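Local coordinates for PUA domain-containing protein (Pyrococcus horikoshii, PDB 3D79) that is of unknown function but carries a PUA domain, a fold generally associated with RNA binding, and so may bind RNA, at residues A50-D53 with K54-I58; V165-H168 with A169-I173; L16-K19 with D20-I24; L77-A80 with L81-S85. All blocks are in the same frame, centred on the assembly; numbering follows the deposited sequence.

Interaction 1: residues A50-D53 with K54-I58; sequences AEFD and KTTEI
At the turn of the beta hairpin formed by strands 47-51 and 56-61, Phe52 and Asp53 both face Thr56, a classic beta bulge. Thr56 O takes two backbone donors, Phe52 N at 3.0 Å and Asp53 N at 3.1 Å, the latter on a lone pair in the carbonyl plane. The Asp53 carboxylate folds back over the loop: its CG sits between the backbone N and the carbonyl carbon (chi1 69°), which lets OD1 accept hydrogen bonds from Thr55 N and from Thr56 OG1, each at 3.0 Å. These two donors reach OD1 from opposite faces of the carboxylate plane, while a water donates to OD2. Thr56 OG1 is also hydrogen-bonded to Arg70 of strand 64-70. An alanine in place of Asp53 would probably leave Thr55 N without this acceptor and the turn freer to move. Away from the turn the hairpin is regular, with Ala50 and Ile58 a hydrogen-bonded antiparallel pair and Ile58 N 2.7 Å from Ala50 O. At the turn itself, Lys54 NZ makes a salt bridge of 2.7 Å to Glu51 OE2, on its syn lone pair. Phe52 CB lies 4.1 Å from Ile58 CG1, and the Phe52 ring reaches helix 172-177.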
loop_
_atom_site.group_PDB
_atom_site.type_symbol
_atom_site.label_atom_id
_atom_site.label_comp_id
_atom_site.label_asym_id
_atom_site.label_seq_id
_atom_site.Cartn_x
_atom_site.Cartn_y
_atom_site.Cartn_z
ATOM N N ALA A 50 -16.336 -4.088 -3.861
ATOM C CA ALA A 50 -17.304 -3.327 -3.079
ATOM C C ALA A 50 -16.976 -1.844 -3.166
ATOM O O ALA A 50 -15.812 -1.461 -3.275
ATOM C CB ALA A 50 -17.297 -3.783 -1.635
ATOM N N GLU A 51 -18.006 -1.008 -3.135
ATOM C CA GLU A 51 -17.794 0.431 -3.169
ATOM C C GLU A 51 -17.528 0.957 -1.768
ATOM O O GLU A 51 -18.256 0.633 -0.828
ATOM C CB GLU A 51 -19.000 1.150 -3.785
ATOM C CG GLU A 51 -18.818 2.657 -3.895
ATOM C CD GLU A 51 -20.004 3.353 -4.533
ATOM O OE1 GLU A 51 -20.204 3.192 -5.752
ATOM O OE2 GLU A 51 -20.727 4.072 -3.810
ATOM N N PHE A 52 -16.472 1.755 -1.629
ATOM C CA PHE A 52 -16.285 2.537 -0.415
ATOM C C PHE A 52 -16.901 3.923 -0.615
ATOM O O PHE A 52 -17.739 4.350 0.174
ATOM C CB PHE A 52 -14.810 2.656 -0.026
ATOM C CG PHE A 52 -14.578 3.582 1.134
ATOM C CD1 PHE A 52 -14.827 3.159 2.438
ATOM C CD2 PHE A 52 -14.139 4.888 0.923
ATOM C CE1 PHE A 52 -14.632 4.018 3.514
ATOM C CE2 PHE A 52 -13.949 5.755 1.991
ATOM C CZ PHE A 52 -14.191 5.316 3.287
ATOM N N ASP A 53 -16.458 4.621 -1.657
ATOM C CA ASP A 53 -17.097 5.876 -2.082
ATOM C C ASP A 53 -17.035 6.032 -3.599
ATOM O O ASP A 53 -16.715 5.078 -4.305
ATOM C CB ASP A 53 -16.541 7.099 -1.326
ATOM C CG ASP A 53 -15.105 7.445 -1.696
ATOM O OD1 ASP A 53 -14.610 7.051 -2.776
ATOM O OD2 ASP A 53 -14.470 8.151 -0.889
ATOM N N LYS A 54 -17.333 7.228 -4.104
ATOM C CA LYS A 54 -17.494 7.410 -5.549
ATOM C C LYS A 54 -16.191 7.428 -6.353
ATOM O O LYS A 54 -16.222 7.388 -7.588
ATOM C CB LYS A 54 -18.351 8.649 -5.852
ATOM C CG LYS A 54 -19.733 8.622 -5.200
ATOM C CD LYS A 54 -20.484 7.337 -5.498
ATOM C CE LYS A 54 -21.741 7.233 -4.654
ATOM N NZ LYS A 54 -22.421 5.916 -4.846
ATOM N N THR A 55 -15.055 7.487 -5.663
ATOM C CA THR A 55 -13.769 7.397 -6.340
ATOM C C THR A 55 -12.954 6.182 -5.872
ATOM O O THR A 55 -11.862 5.936 -6.385
ATOM C CB THR A 55 -12.925 8.692 -6.182
ATOM O OG1 THR A 55 -12.564 8.878 -4.808
ATOM C CG2 THR A 55 -13.695 9.917 -6.680
ATOM N N THR A 56 -13.503 5.421 -4.926
ATOM C CA THR A 56 -12.733 4.385 -4.222
ATOM C C THR A 56 -13.477 3.063 -4.101
ATOM O O THR A 56 -14.590 3.011 -3.583
ATOM C CB THR A 56 -12.343 4.853 -2.804
ATOM O OG1 THR A 56 -11.794 6.175 -2.868
ATOM C CG2 THR A 56 -11.313 3.906 -2.178
ATOM N N GLU A 57 -12.837 1.991 -4.565
ATOM C CA GLU A 57 -13.396 0.650 -4.439
ATOM C C GLU A 57 -12.494 -0.220 -3.573
ATOM O O GLU A 57 -11.295 0.032 -3.473
ATOM C CB GLU A 57 -13.554 -0.000 -5.810
ATOM C CG GLU A 57 -14.602 0.638 -6.712
ATOM C CD GLU A 57 -14.391 0.254 -8.161
ATOM O OE1 GLU A 57 -13.341 0.637 -8.727
ATOM O OE2 GLU A 57 -15.261 -0.435 -8.728
ATOM N N ILE A 58 -13.095 -1.235 -2.958
ATOM C CA ILE A 58 -12.380 -2.252 -2.188
ATOM C C ILE A 58 -12.450 -3.570 -2.961
ATOM O O ILE A 58 -13.529 -4.016 -3.346
ATOM C CB ILE A 58 -12.992 -2.416 -0.762
ATOM C CG1 ILE A 58 -13.025 -1.073 -0.007
ATOM C CG2 ILE A 58 -12.279 -3.527 0.053
ATOM C CD1 ILE A 58 -11.670 -0.386 0.172
HETATM O O HOH W 1 -11.928 8.255 -0.211
#

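Interaction 2: residues V165-H168 with A169-I173; sequences VIHH and ARDKI
Asp171 sets its CB over one face of the His168 ring, a CH-pi contact 3.8 Å from the ring centroid and 15° off the normal. Ring and carboxylate planes stand 52° apart. The imidazole is anchored through ND1: chi1 of 64° swings it over the following turn, where ND1 donates to Ala169 O at 2.7 Å, the acceptor tilted from the ring plane. Replacing His168 by a leucine would remove that donor and is likely to leave Ala169 O without its side-chain partner. His167 is turned differently, and Ile173 CG2 sits over a face of its ring, 3.8 Å from the centroid and offset toward the rim. Asp171 CG lies at the edge of this ring, in its plane. Between strand 167-168 and helix 172-177 the chain makes a type II beta turn, His168 to Asp171, closed by Asp171 N to His168 O at 3.1 Å. Asp171 is the N-cap, its OD1 accepting from Trp174 N. One short acid therefore serves the helix start and packs on a histidine, and its negative charge would be expected to suit the N-H groups of the first helical turn.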
loop_
_atom_site.group_PDB
_atom_site.type_symbol
_atom_site.label_atom_id
_atom_site.label_comp_id
_atom_site.label_asym_id
_atom_site.label_seq_id
_atom_site.Cartn_x
_atom_site.Cartn_y
_atom_site.Cartn_z
ATOM N N VAL A 165 -0.128 10.662 1.128
ATOM C CA VAL A 165 -0.901 9.552 1.695
ATOM C C VAL A 165 -2.332 9.555 1.148
ATOM O O VAL A 165 -2.970 10.610 1.062
ATOM C CB VAL A 165 -0.893 9.573 3.239
ATOM C CG1 VAL A 165 -1.816 8.491 3.807
ATOM C CG2 VAL A 165 0.536 9.382 3.752
ATOM N N ILE A 166 -2.814 8.378 0.754
ATOM C CA ILE A 166 -4.183 8.238 0.243
ATOM C C ILE A 166 -5.068 7.363 1.138
ATOM O O ILE A 166 -6.290 7.339 0.986
ATOM C CB ILE A 166 -4.210 7.719 -1.229
ATOM C CG1 ILE A 166 -3.713 6.267 -1.319
ATOM C CG2 ILE A 166 -3.416 8.655 -2.148
ATOM C CD1 ILE A 166 -3.844 5.648 -2.721
ATOM N N HIS A 167 -4.437 6.645 2.065
ATOM C CA HIS A 167 -5.134 5.755 2.980
ATOM C C HIS A 167 -4.173 5.432 4.116
ATOM O O HIS A 167 -3.014 5.094 3.874
ATOM C CB HIS A 167 -5.622 4.490 2.240
ATOM C CG HIS A 167 -6.032 3.363 3.142
ATOM N ND1 HIS A 167 -5.700 2.049 2.885
ATOM C CD2 HIS A 167 -6.743 3.351 4.294
ATOM C CE1 HIS A 167 -6.183 1.279 3.845
ATOM N NE2 HIS A 167 -6.815 2.045 4.715
ATOM N N HIS A 168 -4.642 5.571 5.350
ATOM C CA HIS A 168 -3.813 5.267 6.512
ATOM C C HIS A 168 -4.583 4.481 7.560
ATOM O O HIS A 168 -5.817 4.514 7.590
ATOM C CB HIS A 168 -3.205 6.544 7.113
ATOM C CG HIS A 168 -4.215 7.503 7.672
ATOM N ND1 HIS A 168 -4.695 7.415 8.962
ATOM C CD2 HIS A 168 -4.811 8.588 7.122
ATOM C CE1 HIS A 168 -5.554 8.397 9.177
ATOM N NE2 HIS A 168 -5.648 9.118 8.074
ATOM N N ALA A 169 -3.850 3.759 8.409
ATOM C CA ALA A 169 -4.465 3.057 9.529
ATOM C C ALA A 169 -5.216 4.082 10.385
ATOM O O ALA A 169 -4.752 5.217 10.548
ATOM C CB ALA A 169 -3.411 2.320 10.352
ATOM N N ARG A 170 -6.376 3.680 10.901
ATOM C CA ARG A 170 -7.279 4.555 11.679
ATOM C C ARG A 170 -8.218 5.443 10.848
ATOM O O ARG A 170 -9.067 6.131 11.421
ATOM C CB ARG A 170 -6.519 5.430 12.688
ATOM C CG ARG A 170 -5.673 4.681 13.700
ATOM C CD ARG A 170 -5.114 5.670 14.701
ATOM N NE ARG A 170 -4.134 5.068 15.596
ATOM C CZ ARG A 170 -3.436 5.747 16.502
ATOM N NH1 ARG A 170 -3.606 7.058 16.638
ATOM N NH2 ARG A 170 -2.562 5.113 17.273
ATOM N N ASP A 171 -8.076 5.449 9.521
ATOM C CA ASP A 171 -9.010 6.215 8.685
ATOM C C ASP A 171 -10.322 5.447 8.457
ATOM O O ASP A 171 -10.515 4.362 9.012
ATOM C CB ASP A 171 -8.357 6.716 7.374
ATOM C CG ASP A 171 -8.183 5.624 6.321
ATOM O OD1 ASP A 171 -8.657 4.486 6.506
ATOM O OD2 ASP A 171 -7.564 5.923 5.277
ATOM N N LYS A 172 -11.223 6.014 7.663
ATOM C CA LYS A 172 -12.536 5.410 7.472
ATOM C C LYS A 172 -12.497 4.114 6.658
ATOM O O LYS A 172 -13.287 3.201 6.902
ATOM C CB LYS A 172 -13.516 6.421 6.874
ATOM C CG LYS A 172 -14.061 7.414 7.898
ATOM C CD LYS A 172 -14.925 6.713 8.949
ATOM C CE LYS A 172 -15.269 7.633 10.112
ATOM N NZ LYS A 172 -15.897 6.891 11.246
ATOM N N ILE A 173 -11.567 4.033 5.706
ATOM C CA ILE A 173 -11.344 2.788 4.957
ATOM C C ILE A 173 -10.873 1.674 5.905
ATOM O O ILE A 173 -11.364 0.538 5.844
ATOM C CB ILE A 173 -10.340 2.990 3.801
ATOM C CG1 ILE A 173 -10.916 3.962 2.761
ATOM C CG2 ILE A 173 -9.990 1.651 3.146
ATOM C CD1 ILE A 173 -9.926 4.466 1.705
#

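Interaction 3: residues L16-K19 with D20-I24; sequences LSKK and DVKEI
Helix 18-32 starts here with regular i to i+4 bonds, Val21 N to Ser17 O at 2.9 Å, Lys22 N to Lys18 O at 2.9 Å and Glu23 N to Lys19 O at 3.1 Å. Ser17 is the N-cap. Its hydroxyl occupies the position between its own backbone N and carbonyl carbon (chi1 72°), and from there OG accepts from Asp20 N at 3.1 Å with an N-H...O angle of 159°, giving an amide of the first turn a side-chain acceptor.

Just ahead of the cap, Leu16 folds back along the helix. Its CD2 meets Ile24 CD1 at 3.5 Å, tighter than usual for two carbons, and approaches Val21 CG2 at 4.0 Å. CG of the same leucine rests 3.7 Å from Asp20 CB, the two side chains crossing at about a right angle. Leu16, just before the N-cap, and Val21, in the fourth helical position after it, form a hydrophobic staple, and Ile24 extends the packing into the next turn. Among the lysines, Lys18 and Lys22 run side by side and point the same way, with Lys18 CG 3.9 Å from Lys22 CE; their ammonium groups stay apart.

The apolar side of this first stretch faces the antiparallel sheet. Leu16 packs on Val47 and Val49 of strand 47-51 and on Ile59 of strand 56-61, Val21 also touches Val47, and Ile24 lies on Ile59 and on Phe67 of strand 64-70.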
loop_
_atom_site.group_PDB
_atom_site.type_symbol
_atom_site.label_atom_id
_atom_site.label_comp_id
_atom_site.label_asym_id
_atom_site.label_seq_id
_atom_site.Cartn_x
_atom_site.Cartn_y
_atom_site.Cartn_z
ATOM N N LEU A 16 -15.646 -9.652 -9.914
ATOM C CA LEU A 16 -14.665 -9.071 -10.813
ATOM C C LEU A 16 -14.419 -10.031 -11.966
ATOM O O LEU A 16 -14.282 -11.240 -11.751
ATOM C CB LEU A 16 -13.353 -8.799 -10.074
ATOM C CG LEU A 16 -12.549 -7.592 -10.544
ATOM C CD1 LEU A 16 -13.142 -6.320 -9.958
ATOM C CD2 LEU A 16 -11.097 -7.736 -10.134
ATOM N N SER A 17 -14.359 -9.488 -13.182
ATOM C CA SER A 17 -14.098 -10.285 -14.383
ATOM C C SER A 17 -12.690 -10.875 -14.372
ATOM O O SER A 17 -11.784 -10.334 -13.739
ATOM C CB SER A 17 -14.291 -9.438 -15.648
ATOM O OG SER A 17 -13.237 -8.502 -15.798
ATOM N N LYS A 18 -12.524 -11.990 -15.082
ATOM C CA LYS A 18 -11.223 -12.632 -15.269
ATOM C C LYS A 18 -10.191 -11.668 -15.866
ATOM O O LYS A 18 -9.032 -11.660 -15.453
ATOM C CB LYS A 18 -11.388 -13.864 -16.159
ATOM C CG LYS A 18 -10.098 -14.528 -16.613
ATOM C CD LYS A 18 -10.353 -15.929 -17.157
ATOM C CE LYS A 18 -11.405 -15.944 -18.246
ATOM N NZ LYS A 18 -11.755 -17.352 -18.629
ATOM N N LYS A 19 -10.620 -10.868 -16.842
ATOM C CA LYS A 19 -9.754 -9.851 -17.437
ATOM C C LYS A 19 -9.233 -8.889 -16.363
ATOM O O LYS A 19 -8.033 -8.593 -16.309
ATOM C CB LYS A 19 -10.509 -9.099 -18.541
ATOM C CG LYS A 19 -9.747 -7.926 -19.158
ATOM C CD LYS A 19 -10.689 -7.070 -20.002
ATOM C CE LYS A 19 -10.029 -5.761 -20.422
ATOM N NZ LYS A 19 -8.932 -5.973 -21.409
ATOM N N ASP A 20 -10.130 -8.424 -15.497
ATOM C CA ASP A 20 -9.743 -7.522 -14.416
ATOM C C ASP A 20 -8.836 -8.193 -13.384
ATOM O O ASP A 20 -7.876 -7.583 -12.914
ATOM C CB ASP A 20 -10.970 -6.890 -13.760
ATOM C CG ASP A 20 -11.655 -5.858 -14.658
ATOM O OD1 ASP A 20 -11.183 -5.620 -15.789
ATOM O OD2 ASP A 20 -12.671 -5.280 -14.218
ATOM N N VAL A 21 -9.128 -9.451 -13.050
ATOM C CA VAL A 21 -8.278 -10.216 -12.128
ATOM C C VAL A 21 -6.849 -10.307 -12.672
ATOM O O VAL A 21 -5.879 -10.060 -11.952
ATOM C CB VAL A 21 -8.858 -11.635 -11.846
ATOM C CG1 VAL A 21 -7.875 -12.484 -11.044
ATOM C CG2 VAL A 21 -10.194 -11.531 -11.114
ATOM N N LYS A 22 -6.724 -10.636 -13.953
ATOM C CA LYS A 22 -5.415 -10.762 -14.577
ATOM C C LYS A 22 -4.658 -9.436 -14.576
ATOM O O LYS A 22 -3.444 -9.413 -14.375
ATOM C CB LYS A 22 -5.543 -11.334 -15.986
ATOM C CG LYS A 22 -5.921 -12.807 -15.982
ATOM C CD LYS A 22 -5.992 -13.368 -17.389
ATOM C CE LYS A 22 -6.331 -14.857 -17.363
ATOM N NZ LYS A 22 -6.418 -15.391 -18.759
ATOM N N GLU A 23 -5.376 -8.337 -14.785
ATOM C CA GLU A 23 -4.739 -7.019 -14.766
ATOM C C GLU A 23 -4.250 -6.645 -13.362
ATOM O O GLU A 23 -3.194 -6.029 -13.224
ATOM C CB GLU A 23 -5.658 -5.942 -15.359
ATOM C CG GLU A 23 -5.017 -4.546 -15.556
ATOM C CD GLU A 23 -3.618 -4.550 -16.192
ATOM O OE1 GLU A 23 -3.354 -5.303 -17.168
ATOM O OE2 GLU A 23 -2.777 -3.754 -15.724
ATOM N N ILE A 24 -4.998 -7.028 -12.327
ATOM C CA ILE A 24 -4.542 -6.805 -10.950
ATOM C C ILE A 24 -3.256 -7.593 -10.701
ATOM O O ILE A 24 -2.280 -7.054 -10.184
ATOM C CB ILE A 24 -5.636 -7.131 -9.892
ATOM C CG1 ILE A 24 -6.802 -6.139 -10.008
ATOM C CG2 ILE A 24 -5.040 -7.109 -8.473
ATOM C CD1 ILE A 24 -8.010 -6.473 -9.130
#

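Interaction 4: residues L77-A80 with L81-S85; sequences LVIA and LYNLS
Ile79 carries CG1 anti to its backbone N (chi1 -170°), and with chi2 at 58° its CD1 is turned toward the next turn of the helix, 4.4 Å from Tyr82 CB. Asn83 has CG beside the backbone N (chi1 -71°), which lays its amide along Ile79, the two side chains parallel in direction and ND2 4.2 Å from Ile79 CG1. These are loose contacts between neighbours on one side of helix 78-84. The firmer links are in the backbone. Leu77, the N-cap residue, offers its O to Leu81 N at 3.0 Å, Val78 O receives Tyr82 N at 2.8 Å, Ile79 O receives Asn83 N at 3.0 Å, and Ala80 O receives Leu84 N at 3.1 Å. Leu81 leans back over the start of the helix, its CG coming within 3.5 Å of Leu77 O, and Leu84 does the same a turn later over Ala80 O. Near the end of the helix the Ser85 hydroxyl reaches back to donate to Tyr82 O at 2.6 Å and is itself paired with Arg140.

The short helix is wedged between the two halves of the protein. Leu77 and Ala80 lie on strand 64-70, against Pro65, Ile68 and Met66; Val78 and Ile79 pack on Trp174 of helix 172-177; and Leu81 and Tyr82 meet Pro141 of strand 141-147, Leu81 touching Ile144 as well.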
loop_
_atom_site.group_PDB
_atom_site.type_symbol
_atom_site.label_atom_id
_atom_site.label_comp_id
_atom_site.label_asym_id
_atom_site.label_seq_id
_atom_site.Cartn_x
_atom_site.Cartn_y
_atom_site.Cartn_z
ATOM N N LEU A 77 -4.351 -2.777 0.598
ATOM C CA LEU A 77 -4.870 -2.023 1.738
ATOM C C LEU A 77 -3.911 -2.092 2.919
ATOM O O LEU A 77 -3.077 -3.001 3.002
ATOM C CB LEU A 77 -6.225 -2.582 2.178
ATOM C CG LEU A 77 -7.391 -2.445 1.195
ATOM C CD1 LEU A 77 -8.540 -3.316 1.640
ATOM C CD2 LEU A 77 -7.834 -0.985 1.054
ATOM N N VAL A 78 -4.038 -1.139 3.840
ATOM C CA VAL A 78 -3.229 -1.162 5.064
ATOM C C VAL A 78 -3.487 -2.447 5.865
ATOM O O VAL A 78 -2.535 -3.053 6.372
ATOM C CB VAL A 78 -3.403 0.124 5.926
ATOM C CG1 VAL A 78 -2.561 0.046 7.199
ATOM C CG2 VAL A 78 -2.976 1.348 5.121
ATOM N N ILE A 79 -4.748 -2.872 5.957
ATOM C CA ILE A 79 -5.081 -4.126 6.659
ATOM C C ILE A 79 -4.390 -5.344 6.026
ATOM O O ILE A 79 -3.850 -6.202 6.745
ATOM C CB ILE A 79 -6.620 -4.347 6.837
ATOM C CG1 ILE A 79 -6.898 -5.530 7.781
ATOM C CG2 ILE A 79 -7.320 -4.549 5.503
ATOM C CD1 ILE A 79 -6.279 -5.374 9.168
ATOM N N ALA A 80 -4.383 -5.403 4.692
ATOM C CA ALA A 80 -3.719 -6.488 3.962
ATOM C C ALA A 80 -2.219 -6.526 4.270
ATOM O O ALA A 80 -1.646 -7.595 4.526
ATOM C CB ALA A 80 -3.953 -6.350 2.469
ATOM N N LEU A 81 -1.590 -5.351 4.251
ATOM C CA LEU A 81 -0.177 -5.235 4.585
ATOM C C LEU A 81 0.080 -5.542 6.061
ATOM O O LEU A 81 1.133 -6.087 6.410
ATOM C CB LEU A 81 0.343 -3.840 4.222
ATOM C CG LEU A 81 0.362 -3.537 2.716
ATOM C CD1 LEU A 81 0.646 -2.058 2.478
ATOM C CD2 LEU A 81 1.372 -4.402 1.963
ATOM N N TYR A 82 -0.877 -5.182 6.916
ATOM C CA TYR A 82 -0.756 -5.439 8.353
ATOM C C TYR A 82 -0.681 -6.938 8.614
ATOM O O TYR A 82 0.193 -7.411 9.353
ATOM C CB TYR A 82 -1.918 -4.818 9.134
ATOM C CG TYR A 82 -1.743 -4.964 10.630
ATOM C CD1 TYR A 82 -1.058 -3.999 11.365
ATOM C CD2 TYR A 82 -2.235 -6.086 11.301
ATOM C CE1 TYR A 82 -0.877 -4.139 12.744
ATOM C CE2 TYR A 82 -2.060 -6.235 12.677
ATOM C CZ TYR A 82 -1.383 -5.257 13.385
ATOM O OH TYR A 82 -1.210 -5.404 14.746
ATOM N N ASN A 83 -1.594 -7.682 8.000
ATOM C CA ASN A 83 -1.576 -9.137 8.116
ATOM C C ASN A 83 -0.302 -9.753 7.549
ATOM O O ASN A 83 0.264 -10.677 8.138
ATOM C CB ASN A 83 -2.843 -9.738 7.499
ATOM C CG ASN A 83 -4.074 -9.448 8.332
ATOM O OD1 ASN A 83 -3.986 -9.309 9.555
ATOM N ND2 ASN A 83 -5.226 -9.347 7.680
ATOM N N LEU A 84 0.174 -9.210 6.433
ATOM C CA LEU A 84 1.442 -9.644 5.846
ATOM C C LEU A 84 2.646 -9.362 6.743
ATOM O O LEU A 84 3.625 -10.117 6.717
ATOM C CB LEU A 84 1.647 -9.024 4.465
ATOM C CG LEU A 84 0.899 -9.745 3.340
ATOM C CD1 LEU A 84 0.706 -8.861 2.108
ATOM C CD2 LEU A 84 1.616 -11.044 2.967
ATOM N N SER A 85 2.568 -8.287 7.532
ATOM C CA SER A 85 3.657 -7.904 8.449
ATOM C C SER A 85 3.820 -8.880 9.626
ATOM O O SER A 85 4.809 -8.808 10.367
ATOM C CB SER A 85 3.489 -6.461 8.950
ATOM O OG SER A 85 2.492 -6.363 9.947
#

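Overall arrangement
Interactions 1, 2 and 4 meet in one apolar cluster, where the hairpin of the Pre-PUA-like region comes up against the C-terminal helix. Ile173 of interaction 2 is central to it: its CG1 lies 3.6 Å from Phe52 CZ, and its CG2 is 4.0 Å both from Ile58 CD1 and from Leu77 CD2. Ile58 CD1 also touches Leu77 CD2, so 50-58 and 77-85 join directly although their centres are about 19 Å apart. Ala169 CB packs on Val78 CG1 at 4.0 Å, linking interactions 2 and 4. Interaction 3 stands apart, with nearest atoms about 6 Å from interaction 1 and about 14 Å from interaction 2.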